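Local coordinates for Tat-secreted protein Rv2525c (Mycobacterium tuberculosis, PDB 4PMQ) that may act as a peptidoglycan hydrolase with glycosidase activity and, in vitro, cleaves p-nitrophenyl esters, preferring the butyrate, at residues Y10-V14 against W41-K45; I15-R21 against D54-L60. All coordinates share one frame. Residue numbers count along the deposited sequence, not the author numbering.

Interaction 1 (Y10-V14 against W41-K45); sequences YAAGV and WMLGK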
loop_
_atom_site.group_PDB
_atom_site.type_symbol
_atom_site.label_atom_id
_atom_site.label_comp_id
_atom_site.label_asym_id
_atom_site.label_seq_id
_atom_site.Cartn_x
_atom_site.Cartn_y
_atom_site.Cartn_z
ATOM N N TYR A 10 -9.017 1.745 1.614
ATOM C CA TYR A 10 -9.941 2.887 1.573
ATOM C C TYR A 10 -9.285 4.101 2.156
ATOM O O TYR A 10 -8.521 3.971 3.116
ATOM C CB TYR A 10 -11.229 2.576 2.367
ATOM C CG TYR A 10 -11.003 1.762 3.625
ATOM C CD1 TYR A 10 -10.911 0.373 3.572
ATOM C CD2 TYR A 10 -10.903 2.379 4.875
ATOM C CE1 TYR A 10 -10.709 -0.385 4.722
ATOM C CE2 TYR A 10 -10.730 1.624 6.043
ATOM C CZ TYR A 10 -10.616 0.242 5.952
ATOM O OH TYR A 10 -10.428 -0.551 7.048
ATOM N N ALA A 11 -9.603 5.271 1.597
ATOM C CA ALA A 11 -9.039 6.541 2.062
ATOM C C ALA A 11 -10.082 7.472 2.671
ATOM O O ALA A 11 -9.691 8.382 3.417
ATOM C CB ALA A 11 -8.374 7.257 0.888
ATOM N N ALA A 12 -11.383 7.313 2.323
ATOM C CA ALA A 12 -12.406 8.296 2.691
ATOM C C ALA A 12 -12.836 8.294 4.153
ATOM O O ALA A 12 -13.455 9.255 4.592
ATOM C CB ALA A 12 -13.642 8.153 1.809
ATOM N N GLY A 13 -12.508 7.251 4.902
ATOM C CA GLY A 13 -12.942 7.185 6.289
ATOM C C GLY A 13 -12.423 5.964 7.010
ATOM O O GLY A 13 -11.680 5.156 6.443
ATOM N N VAL A 14 -12.766 5.870 8.290
ATOM C CA VAL A 14 -12.351 4.757 9.139
ATOM C C VAL A 14 -13.545 3.837 9.286
ATOM O O VAL A 14 -14.621 4.300 9.641
ATOM C CB VAL A 14 -11.828 5.252 10.515
ATOM C CG1 VAL A 14 -11.499 4.082 11.434
ATOM C CG2 VAL A 14 -10.607 6.162 10.338
ATOM N N TRP A 41 -10.589 15.541 3.308
ATOM C CA TRP A 41 -11.669 14.544 3.228
ATOM C C TRP A 41 -11.150 13.114 3.421
ATOM O O TRP A 41 -11.956 12.201 3.587
ATOM C CB TRP A 41 -12.368 14.620 1.855
ATOM C CG TRP A 41 -11.502 14.284 0.668
ATOM C CD1 TRP A 41 -10.709 15.151 -0.031
ATOM C CD2 TRP A 41 -11.366 13.002 0.022
ATOM N NE1 TRP A 41 -10.082 14.488 -1.068
ATOM C CE2 TRP A 41 -10.453 13.166 -1.048
ATOM C CE3 TRP A 41 -11.896 11.720 0.267
ATOM C CZ2 TRP A 41 -10.091 12.102 -1.901
ATOM C CZ3 TRP A 41 -11.529 10.662 -0.561
ATOM C CH2 TRP A 41 -10.631 10.852 -1.628
ATOM N N MET A 42 -9.817 12.888 3.339
ATOM C CA MET A 42 -9.318 11.503 3.443
ATOM C C MET A 42 -9.122 11.125 4.901
ATOM O O MET A 42 -8.002 10.910 5.370
ATOM C CB MET A 42 -8.058 11.294 2.615
ATOM C CG MET A 42 -8.358 11.335 1.111
ATOM S SD MET A 42 -6.934 10.959 0.070
ATOM C CE MET A 42 -5.910 12.228 0.607
ATOM N N LEU A 43 -10.260 10.949 5.587
ATOM C CA LEU A 43 -10.301 10.599 7.008
ATOM C C LEU A 43 -9.693 9.229 7.274
ATOM O O LEU A 43 -9.357 8.930 8.418
ATOM C CB LEU A 43 -11.748 10.674 7.526
ATOM C CG LEU A 43 -12.370 12.101 7.476
ATOM C CD1 LEU A 43 -13.829 12.097 7.970
ATOM C CD2 LEU A 43 -11.540 13.112 8.260
ATOM N N GLY A 44 -9.465 8.449 6.212
ATOM C CA GLY A 44 -8.785 7.161 6.338
ATOM C C GLY A 44 -7.272 7.285 6.371
ATOM O O GLY A 44 -6.575 6.267 6.410
ATOM N N LYS A 45 -6.739 8.521 6.344
ATOM C CA LYS A 45 -5.280 8.726 6.385
ATOM C C LYS A 45 -4.872 9.587 7.582
ATOM O O LYS A 45 -5.356 10.698 7.689
ATOM C CB LYS A 45 -4.801 9.450 5.110
ATOM C CG LYS A 45 -5.024 8.748 3.786
ATOM C CD LYS A 45 -4.217 9.476 2.689
ATOM C CE LYS A 45 -4.379 8.813 1.353
ATOM N NZ LYS A 45 -3.554 9.526 0.331
#
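Tyr10 lends the contact little area, its ring lying instead on strands 27-31 and 190-197. Ala11 is the residue most covered by the other loop, and its carbonyl O takes the one hydrogen bond between them, from Gly44 N at 2.8 Å. That amide is offered by a type I turn from Met42 to Lys45, closed by Lys45 N to Met42 O (2.9 Å). Gly44 faces the Tyr10-Gly13 backbone, and a side chain there would collide with Ala11 O and Gly13 O. Ala11 CB also packs against Met42 SD (4.1 Å), while Ala12 CB meets the edge of the Trp41 indole at CZ3 (4.0 Å). Gly13, fully extended, runs alongside Leu43, with Gly13 CA 3.9 Å from Leu43 CB. Val14 CG2 reaches Leu43 O at 3.6 Å. At the end of the turn, Lys45 NZ hydrogen-bonds to Gln67 O and to a tartrate probably from the crystallisation liquor. Two strand-to-helix loops thus meet, consistent with the active-site side of a TIM-barrel-like glycoside hydrolase domain.

Interaction 2 (I15-R21 against D54-L60); sequences IPASQIR and DLSGNGL
Two helices meet here, consistent with a TIM-barrel-like fold, the start of helix 17-22 against the end of helix 49-57. The first segment runs extended through Ile15 and Pro16, the N-cap residue, then turns helical from Ala17. The second is helical through Gly57 and closes in a Schellman motif, with Gly59 at positive phi (70°), Leu60 N bonded to Leu55 O (2.9 Å) and Gly59 N to Ser56 O (3.0 Å). By CA atoms the nearest pairs are Ala17 CA to Leu55 CA (4.9 Å) and Arg21 CA to Leu60 CA (7.3 Å). The small Ala17 CB is the bump that enters a hollow lined by Leu55 (CA 3.7 Å, CD2 3.9 Å), Asn58 ND2 (3.6 Å) and Leu60 CD1 (3.8 Å). Deeper in, Ile20 touches both leucines, CD1 to Leu55 CD2 at 3.4 Å and CG2 to Leu60 CD1 at 3.7 Å; both leucines are mt. Asp54 (chi1 t) OD2 accepts a hydrogen bond from Ala17 N (2.8 Å, 173°). Water 1 joins Ile15 O (2.9 Å) to Asp54 OD2 (2.7 Å), water 2 Ser18 N (2.9 Å) to Asp54 OD1 (2.8 Å). At the exposed end Arg21 lays a guanidinium face over Asn58 OD1, while water 3 links Arg21 NH1 (3.2 Å) to Asn58 O (2.9 Å). Asn58 ND2 donates to Asp54 O at 2.8 Å.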
loop_
_atom_site.group_PDB
_atom_site.type_symbol
_atom_site.label_atom_id
_atom_site.label_comp_id
_atom_site.label_asym_id
_atom_site.label_seq_id
_atom_site.Cartn_x
_atom_site.Cartn_y
_atom_site.Cartn_z
ATOM N N ILE A 15 -13.357 2.544 9.051
ATOM C CA ILE A 15 -14.489 1.628 9.161
ATOM C C ILE A 15 -14.393 0.783 10.423
ATOM O O ILE A 15 -13.342 0.178 10.650
ATOM C CB ILE A 15 -14.584 0.721 7.906
ATOM C CG1 ILE A 15 -14.741 1.544 6.615
ATOM C CG2 ILE A 15 -15.713 -0.353 8.034
ATOM C CD1 ILE A 15 -14.401 0.718 5.350
ATOM N N PRO A 16 -15.487 0.653 11.224
ATOM C CA PRO A 16 -15.435 -0.266 12.374
ATOM C C PRO A 16 -15.003 -1.652 11.898
ATOM O O PRO A 16 -15.477 -2.126 10.855
ATOM C CB PRO A 16 -16.875 -0.244 12.915
ATOM C CG PRO A 16 -17.420 1.076 12.475
ATOM C CD PRO A 16 -16.808 1.300 11.114
ATOM N N ALA A 17 -14.055 -2.283 12.605
ATOM C CA ALA A 17 -13.547 -3.601 12.232
ATOM C C ALA A 17 -14.680 -4.634 12.093
ATOM O O ALA A 17 -14.624 -5.504 11.210
ATOM C CB ALA A 17 -12.550 -4.076 13.273
ATOM N N SER A 18 -15.730 -4.529 12.946
ATOM C CA SER A 18 -16.872 -5.447 12.852
ATOM C C SER A 18 -17.541 -5.362 11.475
ATOM O O SER A 18 -18.015 -6.382 10.957
ATOM C CB SER A 18 -17.899 -5.158 13.945
ATOM O OG SER A 18 -18.363 -3.822 13.864
ATOM N N GLN A 19 -17.527 -4.152 10.849
ATOM C CA GLN A 19 -18.118 -4.030 9.510
ATOM C C GLN A 19 -17.172 -4.582 8.429
ATOM O O GLN A 19 -17.663 -5.155 7.452
ATOM C CB GLN A 19 -18.553 -2.601 9.206
ATOM C CG GLN A 19 -19.703 -2.197 10.147
ATOM C CD GLN A 19 -20.241 -0.814 9.856
ATOM O OE1 GLN A 19 -19.518 0.174 9.880
ATOM N NE2 GLN A 19 -21.536 -0.706 9.628
ATOM N N ILE A 20 -15.833 -4.445 8.595
ATOM C CA ILE A 20 -14.894 -5.040 7.632
ATOM C C ILE A 20 -15.122 -6.555 7.645
ATOM O O ILE A 20 -15.283 -7.169 6.597
ATOM C CB ILE A 20 -13.434 -4.676 7.974
ATOM C CG1 ILE A 20 -13.223 -3.167 7.745
ATOM C CG2 ILE A 20 -12.420 -5.550 7.181
ATOM C CD1 ILE A 20 -12.245 -2.576 8.621
ATOM N N ARG A 21 -15.161 -7.137 8.855
ATOM C CA ARG A 21 -15.370 -8.560 9.015
ATOM C C ARG A 21 -16.743 -8.976 8.433
ATOM O O ARG A 21 -16.789 -9.928 7.648
ATOM C CB ARG A 21 -15.246 -8.924 10.479
ATOM C CG ARG A 21 -15.308 -10.423 10.764
ATOM C CD ARG A 21 -15.094 -10.691 12.241
ATOM N NE ARG A 21 -16.143 -10.090 13.063
ATOM C CZ ARG A 21 -16.116 -10.024 14.394
ATOM N NH1 ARG A 21 -15.104 -10.556 15.074
ATOM N NH2 ARG A 21 -17.109 -9.441 15.055
ATOM N N ASP A 54 -8.628 -2.053 17.034
ATOM C CA ASP A 54 -9.982 -2.513 16.684
ATOM C C ASP A 54 -9.888 -3.639 15.658
ATOM O O ASP A 54 -10.527 -4.693 15.832
ATOM C CB ASP A 54 -10.821 -1.348 16.137
ATOM C CG ASP A 54 -12.256 -1.730 15.787
ATOM O OD1 ASP A 54 -12.813 -2.629 16.449
ATOM O OD2 ASP A 54 -12.817 -1.129 14.855
ATOM N N LEU A 55 -9.070 -3.431 14.603
ATOM C CA LEU A 55 -8.885 -4.466 13.571
ATOM C C LEU A 55 -8.300 -5.756 14.172
ATOM O O LEU A 55 -8.895 -6.829 14.015
ATOM C CB LEU A 55 -7.966 -3.961 12.439
ATOM C CG LEU A 55 -8.530 -2.824 11.602
ATOM C CD1 LEU A 55 -7.468 -2.180 10.724
ATOM C CD2 LEU A 55 -9.643 -3.330 10.728
ATOM N N SER A 56 -7.142 -5.661 14.858
ATOM C CA SER A 56 -6.492 -6.823 15.472
ATOM C C SER A 56 -7.420 -7.508 16.478
ATOM O O SER A 56 -7.470 -8.745 16.549
ATOM C CB SER A 56 -5.191 -6.420 16.158
ATOM O OG SER A 56 -4.207 -6.040 15.214
ATOM N N GLY A 57 -8.169 -6.698 17.236
ATOM C CA GLY A 57 -9.117 -7.186 18.244
ATOM C C GLY A 57 -10.201 -8.095 17.687
ATOM O O GLY A 57 -10.657 -9.023 18.364
ATOM N N ASN A 58 -10.600 -7.852 16.432
ATOM C CA ASN A 58 -11.627 -8.607 15.731
ATOM C C ASN A 58 -11.018 -9.709 14.860
ATOM O O ASN A 58 -11.714 -10.254 13.990
ATOM C CB ASN A 58 -12.487 -7.656 14.887
ATOM C CG ASN A 58 -13.488 -6.912 15.729
ATOM O OD1 ASN A 58 -14.647 -7.317 15.836
ATOM N ND2 ASN A 58 -13.041 -5.855 16.411
ATOM N N GLY A 59 -9.731 -10.022 15.106
ATOM C CA GLY A 59 -8.991 -11.074 14.411
ATOM C C GLY A 59 -8.690 -10.727 12.965
ATOM O O GLY A 59 -8.485 -11.629 12.144
ATOM N N LEU A 60 -8.692 -9.422 12.636
ATOM C CA LEU A 60 -8.444 -9.005 11.250
ATOM C C LEU A 60 -6.958 -8.731 10.998
ATOM O O LEU A 60 -6.236 -8.323 11.923
ATOM C CB LEU A 60 -9.284 -7.771 10.865
ATOM C CG LEU A 60 -10.792 -7.968 10.843
ATOM C CD1 LEU A 60 -11.499 -6.635 10.626
ATOM C CD2 LEU A 60 -11.216 -8.944 9.715
HETATM O O HOH W 1 -11.793 0.636 13.098
HETATM O O HOH W 2 -15.420 -3.117 15.491
HETATM O O HOH W 3 -13.152 -12.818 14.074
#

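From the N terminus, strand 6-9 leads into 10-14 and directly on into 15-21, so the first partners of both contacts are consecutive. After strand 27-31 the chain returns, and 41-45 closes interaction 1 across 26 intervening residues; helix 49-57 then brings 54-60 back to close interaction 2 across 32. The segments alternate along the sequence, so the two closures cross. Together they join two successive strand-loop-helix units, interaction 1 through their loops and interaction 2 through their helices, with strands 6-9 and 27-31 paired in parallel. Their centres lie about 16 Å apart, yet Tyr10 bridges them, its OH 3.1 Å from Ile20 CD1 and its CE2 3.8 Å from Ile15 CD1.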